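Local structure of plasmodesmata-located protein 8 (Arabidopsis thaliana, 6GRF) at residues G11-S14 / P15-T19; D143-L146 / S147-S151. The protein probably modulates cell-to-cell trafficking through plasmodesmata, as a membrane protein with a tandem DUF26 ectodomain. One frame throughout, in Å; residues are numbered along the deposited sequence.

Interaction 1: G11-S14 / P15-T19; sequences GGCS and PEKYT
Pro15 follows Ser14 directly and turns the chain, which brings Glu16 and Lys17 back to Ser14. The turn comes just past the end of strand 8-13. Glu16 is next and meets the Ser14 side chain in two places. Glu16 O lies 3.1 Å from Ser14 OG. The main polar partner of this hydroxyl oxygen is Gly97 N, to which it is hydrogen-bonded. The Glu16 chain turns about its CB-CG bond (chi2 90°) and folds back, which brings Glu16 OE1 to 3.2 Å from Ser14 CB. Strand 8-13 is an outermost strand of the five-stranded antiparallel sheet of the first DUF26 (Gnk2-homologous) domain. The loop beyond it leads to helix 23-39. Backbone hydrogen bonds from Ser14, Glu16 and Tyr18 to Gly97, Tyr96 and Tyr94 continue the pairing into this loop. Lys17 also doubles back, through a bend at chi2 (-57°). The ammonium Lys17 NZ gives a 2.7 Å hydrogen bond to Ser14 O, nearly in line with the carbonyl bond (C=O...N angle 166°). Lys17 NZ also bonds Ser95 OG. Lys17 NZ passes 4.1 Å from Cys13 CB, and Cys13 SG is in a disulfide with Cys92.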
loop_
_atom_site.group_PDB
_atom_site.type_symbol
_atom_site.label_atom_id
_atom_site.label_comp_id
_atom_site.label_asym_id
_atom_site.label_seq_id
_atom_site.Cartn_x
_atom_site.Cartn_y
_atom_site.Cartn_z
ATOM N N GLY A 11 8.528 3.610 3.556
ATOM C CA GLY A 11 8.221 3.245 4.927
ATOM C C GLY A 11 8.012 4.485 5.777
ATOM O O GLY A 11 8.528 5.568 5.460
ATOM N N GLY A 12 7.232 4.333 6.851
ATOM C CA GLY A 12 6.986 5.411 7.807
ATOM C C GLY A 12 6.692 4.833 9.175
ATOM O O GLY A 12 6.092 3.766 9.275
ATOM N N CYS A 13 7.159 5.514 10.220
ATOM C CA CYS A 13 6.876 5.107 11.578
ATOM C C CYS A 13 6.275 6.276 12.337
ATOM O O CYS A 13 6.485 7.428 11.973
ATOM C CB CYS A 13 8.098 4.620 12.344
ATOM S SG CYS A 13 9.678 4.908 11.514
ATOM N N SER A 14 5.524 5.928 13.383
ATOM C CA SER A 14 4.979 6.887 14.285
ATOM C C SER A 14 6.136 7.542 15.032
ATOM O O SER A 14 7.150 6.903 15.309
ATOM C CB SER A 14 3.983 6.248 15.218
ATOM O OG SER A 14 4.590 5.221 15.982
ATOM N N PRO A 15 6.047 8.853 15.334
ATOM C CA PRO A 15 7.031 9.490 16.207
ATOM C C PRO A 15 7.011 8.931 17.645
ATOM O O PRO A 15 8.023 9.018 18.336
ATOM C CB PRO A 15 6.635 10.977 16.179
ATOM C CG PRO A 15 5.756 11.117 14.950
ATOM C CD PRO A 15 5.034 9.793 14.833
ATOM N N GLU A 16 5.870 8.369 18.078
ATOM C CA GLU A 16 5.689 7.834 19.447
ATOM C C GLU A 16 6.323 6.440 19.525
ATOM O O GLU A 16 6.031 5.559 18.696
ATOM C CB GLU A 16 4.210 7.747 19.839
ATOM C CG GLU A 16 3.425 9.033 19.622
ATOM C CD GLU A 16 2.761 9.187 18.256
ATOM O OE1 GLU A 16 3.137 8.455 17.314
ATOM O OE2 GLU A 16 1.863 10.046 18.132
ATOM N N LYS A 17 7.178 6.244 20.536
ATOM C CA LYS A 17 7.936 5.012 20.696
ATOM C C LYS A 17 7.468 4.262 21.950
ATOM O O LYS A 17 7.094 4.883 22.945
ATOM C CB LYS A 17 9.433 5.318 20.775
ATOM C CG LYS A 17 9.997 6.162 19.636
ATOM C CD LYS A 17 9.770 5.574 18.263
ATOM C CE LYS A 17 10.273 6.467 17.146
ATOM N NZ LYS A 17 9.660 6.107 15.843
ATOM N N TYR A 18 7.495 2.924 21.872
ATOM C CA TYR A 18 7.204 2.038 22.987
ATOM C C TYR A 18 8.523 1.603 23.636
ATOM O O TYR A 18 9.596 1.797 23.074
ATOM C CB TYR A 18 6.347 0.854 22.536
ATOM C CG TYR A 18 7.019 -0.201 21.693
ATOM C CD1 TYR A 18 6.895 -0.200 20.312
ATOM C CD2 TYR A 18 7.724 -1.243 22.270
ATOM C CE1 TYR A 18 7.483 -1.183 19.528
ATOM C CE2 TYR A 18 8.326 -2.229 21.500
ATOM C CZ TYR A 18 8.206 -2.203 20.120
ATOM O OH TYR A 18 8.783 -3.173 19.350
ATOM N N THR A 19 8.425 1.046 24.847
ATOM C CA THR A 19 9.586 0.590 25.591
ATOM C C THR A 19 9.595 -0.939 25.605
ATOM O O THR A 19 8.537 -1.575 25.573
ATOM C CB THR A 19 9.602 1.218 26.992
ATOM O OG1 THR A 19 8.526 0.654 27.743
ATOM C CG2 THR A 19 9.462 2.727 26.970
#

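Interaction 2: D143-L146 / S147-S151; sequences DDVL and SDLES
Leu146, Ser147 and Leu149 lie on one alpha helix, 136-149, with Leu149 about one turn past Leu146. This helix packs on the antiparallel sheet of the second DUF26 (Gnk2-homologous) domain. Leu146 and Leu149 cross obliquely on the buried side. Methyl CD2 of Leu146 approaches CD1 of Leu149 at 4.0 Å. Matching first torsions, both close to -70°, send the two chains off the helix in the same way and let these methyls meet. Leu146 also reaches Val187 and Leu190 of helix 176-193. Leu149 instead lies over Lys157 and Ser159 of strand 156-161 and Ala168 of strand 164-170. The pair thus joins a helix-helix interface to a helix-sheet interface. Val145 adds a looser contact, Val145 CG1 to Leu149 CD1 at 4.4 Å. Ser147 is on the exposed side. Ser147 CB rests 3.3 Å from Asp143 O, the same oxygen that accepts the Ser147 N-H. Four successive i to i+4 backbone bonds hold this part of the helix, the last from Glu150 N to Leu146 O. Two acidic groups tie the helix to its surroundings: Asp143 forms a salt bridge with Lys191, and Asp148 with Lys157. Leu149 N donates to Val145 O at 3.0 Å, while Leu149 CG lies 3.3 Å from that same Val145 O.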
loop_
_atom_site.group_PDB
_atom_site.type_symbol
_atom_site.label_atom_id
_atom_site.label_comp_id
_atom_site.label_asym_id
_atom_site.label_seq_id
_atom_site.Cartn_x
_atom_site.Cartn_y
_atom_site.Cartn_z
ATOM N N ASP A 143 -5.199 9.291 -19.658
ATOM C CA ASP A 143 -6.542 9.558 -19.171
ATOM C C ASP A 143 -7.419 8.303 -19.274
ATOM O O ASP A 143 -8.104 7.972 -18.314
ATOM C CB ASP A 143 -7.199 10.735 -19.888
ATOM C CG ASP A 143 -6.818 12.082 -19.294
ATOM O OD1 ASP A 143 -6.101 12.086 -18.260
ATOM O OD2 ASP A 143 -7.222 13.120 -19.876
ATOM N N ASP A 144 -7.400 7.612 -20.420
ATOM C CA ASP A 144 -8.213 6.396 -20.579
ATOM C C ASP A 144 -7.776 5.316 -19.569
ATOM O O ASP A 144 -8.605 4.620 -19.003
ATOM C CB ASP A 144 -8.145 5.825 -21.995
ATOM C CG ASP A 144 -8.640 6.768 -23.077
ATOM O OD1 ASP A 144 -9.559 7.561 -22.808
ATOM O OD2 ASP A 144 -8.107 6.684 -24.192
ATOM N N VAL A 145 -6.468 5.168 -19.367
ATOM C CA VAL A 145 -5.929 4.156 -18.466
ATOM C C VAL A 145 -6.353 4.467 -17.019
ATOM O O VAL A 145 -6.854 3.587 -16.328
ATOM C CB VAL A 145 -4.401 4.054 -18.624
ATOM C CG1 VAL A 145 -3.720 3.439 -17.417
ATOM C CG2 VAL A 145 -4.048 3.284 -19.880
ATOM N N LEU A 146 -6.169 5.719 -16.595
ATOM C CA LEU A 146 -6.457 6.150 -15.228
ATOM C C LEU A 146 -7.960 6.071 -14.964
ATOM O O LEU A 146 -8.375 5.735 -13.860
ATOM C CB LEU A 146 -5.928 7.571 -15.006
ATOM C CG LEU A 146 -4.408 7.709 -14.938
ATOM C CD1 LEU A 146 -4.022 9.135 -14.608
ATOM C CD2 LEU A 146 -3.802 6.754 -13.923
ATOM N N SER A 147 -8.766 6.346 -15.992
ATOM C CA SER A 147 -10.205 6.254 -15.862
ATOM C C SER A 147 -10.638 4.796 -15.619
ATOM O O SER A 147 -11.572 4.526 -14.853
ATOM C CB SER A 147 -10.894 6.833 -17.056
ATOM O OG SER A 147 -12.265 6.486 -17.019
ATOM N N ASP A 148 -9.970 3.858 -16.289
ATOM C CA ASP A 148 -10.267 2.447 -16.149
ATOM C C ASP A 148 -9.839 1.945 -14.753
ATOM O O ASP A 148 -10.569 1.181 -14.142
ATOM C CB ASP A 148 -9.599 1.651 -17.266
ATOM C CG ASP A 148 -9.954 0.177 -17.262
ATOM O OD1 ASP A 148 -11.080 -0.166 -16.850
ATOM O OD2 ASP A 148 -9.087 -0.615 -17.633
ATOM N N LEU A 149 -8.663 2.377 -14.277
ATOM C CA LEU A 149 -8.123 2.015 -12.946
ATOM C C LEU A 149 -9.122 2.410 -11.847
ATOM O O LEU A 149 -9.379 1.622 -10.922
ATOM C CB LEU A 149 -6.769 2.702 -12.709
ATOM C CG LEU A 149 -5.587 2.243 -13.567
ATOM C CD1 LEU A 149 -4.289 2.873 -13.077
ATOM C CD2 LEU A 149 -5.435 0.734 -13.615
ATOM N N GLU A 150 -9.664 3.627 -11.969
ATOM C CA GLU A 150 -10.634 4.234 -11.048
ATOM C C GLU A 150 -11.925 3.416 -10.928
ATOM O O GLU A 150 -12.719 3.705 -10.056
ATOM C CB GLU A 150 -11.101 5.581 -11.592
ATOM C CG GLU A 150 -10.366 6.784 -11.066
ATOM C CD GLU A 150 -10.937 8.071 -11.640
ATOM O OE1 GLU A 150 -11.559 7.998 -12.713
ATOM O OE2 GLU A 150 -10.773 9.142 -11.017
ATOM N N SER A 151 -12.159 2.488 -11.870
ATOM C CA SER A 151 -13.383 1.677 -11.960
ATOM C C SER A 151 -13.318 0.511 -10.965
ATOM O O SER A 151 -14.336 -0.102 -10.642
ATOM C CB SER A 151 -13.669 1.196 -13.398
ATOM O OG SER A 151 -12.763 0.184 -13.889
#

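How the interactions relate
Interactions 1 and 2 lie in different DUF26 domains, on opposite sides of the chain's centre. Both domains have the same strand order, but the contacts occupy different places in it. Residues 11-19 span the end of the first strand, an edge strand, and the loop after it. Residues 143-151 lie at the end of the helix that connects strands 122-127 and 156-161, the two outermost strands of the other sheet. Interaction 1 is a surface contact made mainly by polar groups near a disulfide. Interaction 2 is partly buried and combines helical backbone bonds with leucine packing. Their centres are 35 Å apart, and their nearest atoms are about 21 Å apart, so they do not touch.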